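Local coordinates for protein 4-amino-4-deoxy-L-arabinose transferase or related glycosyltransferases of PMT family (Cupriavidus metallidurans, PDB 5EZM) that probably transfers 4-amino-4-deoxy-L-arabinose from a polyprenyl-phosphate carrier to lipid A, as a zinc-binding membrane glycosyltransferase of the GT-C fold, at residues K88-H92 / N158-T163. Residues are numbered along the deposited sequence; the frame is centred on the assembly and turned at random.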
# COMPACT_ATOMS: atom_id res chain seq x y z
N LYS A 88 14.00 4.21 1.59
CA LYS A 88 12.71 4.90 1.68
C LYS A 88 12.77 6.03 2.71
O LYS A 88 13.53 5.95 3.68
CB LYS A 88 11.57 3.95 2.07
CG LYS A 88 11.37 2.75 1.15
CD LYS A 88 10.85 3.16 -0.21
CE LYS A 88 10.81 1.95 -1.13
NZ LYS A 88 10.35 2.29 -2.51
N PRO A 89 11.97 7.07 2.52
CA PRO A 89 11.84 8.13 3.54
C PRO A 89 10.92 7.69 4.66
O PRO A 89 10.22 6.68 4.53
CB PRO A 89 11.24 9.31 2.74
CG PRO A 89 11.41 8.95 1.31
CD PRO A 89 11.34 7.47 1.25
N PRO A 90 10.88 8.42 5.78
CA PRO A 90 10.35 7.85 7.03
C PRO A 90 8.92 8.18 7.43
O PRO A 90 8.50 7.70 8.49
CB PRO A 90 11.32 8.45 8.06
CG PRO A 90 11.55 9.82 7.55
CD PRO A 90 11.55 9.71 6.03
N PHE A 91 8.16 8.96 6.66
CA PHE A 91 6.86 9.43 7.17
C PHE A 91 5.92 8.27 7.48
O PHE A 91 5.26 8.25 8.53
CB PHE A 91 6.21 10.39 6.17
CG PHE A 91 4.83 10.81 6.57
CD1 PHE A 91 4.63 11.65 7.66
CD2 PHE A 91 3.72 10.36 5.87
CE1 PHE A 91 3.35 12.04 8.03
CE2 PHE A 91 2.44 10.75 6.25
CZ PHE A 91 2.26 11.59 7.33
N HIS A 92 5.84 7.29 6.57
CA HIS A 92 5.03 6.11 6.84
C HIS A 92 5.43 5.46 8.16
O HIS A 92 4.57 5.07 8.96
CB HIS A 92 5.18 5.11 5.69
CG HIS A 92 4.41 3.84 5.87
ND1 HIS A 92 3.20 3.60 5.24
CD2 HIS A 92 4.67 2.74 6.61
CE1 HIS A 92 2.76 2.41 5.59
NE2 HIS A 92 3.63 1.86 6.42
N ASN A 158 -0.36 -3.12 4.00
CA ASN A 158 0.67 -2.25 4.55
C ASN A 158 1.82 -2.05 3.57
O ASN A 158 2.79 -2.82 3.56
CB ASN A 158 1.20 -2.80 5.87
CG ASN A 158 2.18 -1.87 6.55
OD1 ASN A 158 2.20 -0.67 6.27
ND2 ASN A 158 3.00 -2.41 7.44
N THR A 159 1.73 -1.00 2.76
CA THR A 159 2.79 -0.62 1.83
C THR A 159 2.81 0.90 1.72
O THR A 159 1.82 1.57 2.03
CB THR A 159 2.59 -1.26 0.45
OG1 THR A 159 3.73 -1.00 -0.37
CG2 THR A 159 1.35 -0.69 -0.23
N LEU A 160 3.94 1.44 1.29
CA LEU A 160 4.08 2.89 1.21
C LEU A 160 3.23 3.50 0.10
O LEU A 160 2.93 4.70 0.16
CB LEU A 160 5.55 3.27 0.99
CG LEU A 160 6.37 3.61 2.23
CD1 LEU A 160 6.24 2.52 3.28
CD2 LEU A 160 7.82 3.82 1.86
N ASP A 161 2.82 2.70 -0.88
CA ASP A 161 2.14 3.24 -2.05
C ASP A 161 0.79 3.86 -1.70
O ASP A 161 0.39 4.85 -2.32
CB ASP A 161 1.97 2.14 -3.10
CG ASP A 161 3.30 1.58 -3.57
OD1 ASP A 161 4.23 2.38 -3.81
OD2 ASP A 161 3.42 0.34 -3.68
N MET A 162 0.09 3.31 -0.71
CA MET A 162 -1.20 3.89 -0.34
C MET A 162 -1.03 5.15 0.50
O MET A 162 -1.82 6.09 0.38
CB MET A 162 -2.05 2.85 0.40
CG MET A 162 -3.34 3.41 1.01
SD MET A 162 -4.38 4.38 -0.11
CE MET A 162 -4.70 3.17 -1.39
N THR A 163 -0.01 5.20 1.36
CA THR A 163 0.29 6.43 2.08
C THR A 163 0.61 7.55 1.10
O THR A 163 0.04 8.65 1.17
CB THR A 163 1.45 6.21 3.05
OG1 THR A 163 1.32 4.93 3.68
CG2 THR A 163 1.46 7.29 4.12
O HOH W 1 3.68 -0.08 8.89
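His92 reaches across to Asn158, Leu160 and Thr163 where two helices of the GT-C membrane domain, 91-103 and 160-178, begin beside each other. With CG anti to the backbone N (chi1 179°), its imidazole reaches toward residues 158-163, and both ring nitrogens are engaged. His92 ND1 and Thr163 OG1 share a hydrogen bond of 2.8 Å, in which either could be the donor. At the other nitrogen, His92 NE2 gives a weak, bent bond to Asn158 OD1 at 2.9 Å, with an N-H...O angle of only 128°. The amide lies nearly coplanar with the imidazole and meets it at the edge. A water joins the same two side chains, accepting from Asn158 ND2 and hydrogen-bonding to His92 NE2, so partners at both nitrogens limit the turning of the ring, although the bond to Asn158 is weak.

Lys88 directly follows Glu87, a zinc ligand, and its side chain lies about 6 Å from that of His270 at the nearest atoms, so this buried junction borders the metal site. Asp161, at the start of helix 160-178, forms a salt bridge with Lys206.

The apolar part centres on Leu160, whose two methyls divide the work. Leu160 CD1 sits over one face of the His92 imidazole in a CH-pi contact, 3.7 Å from the ring centroid. Farther along, the Phe91 ring brushes Thr163 CG2 and also touches helix 185-206 through Val201, Leu204 and Thr205. The other methyl packs against the aliphatic chain of Lys88, which bends at chi2 (-68°) and runs past it, and Lys88 CD lies 3.7 Å from Leu160 CD2.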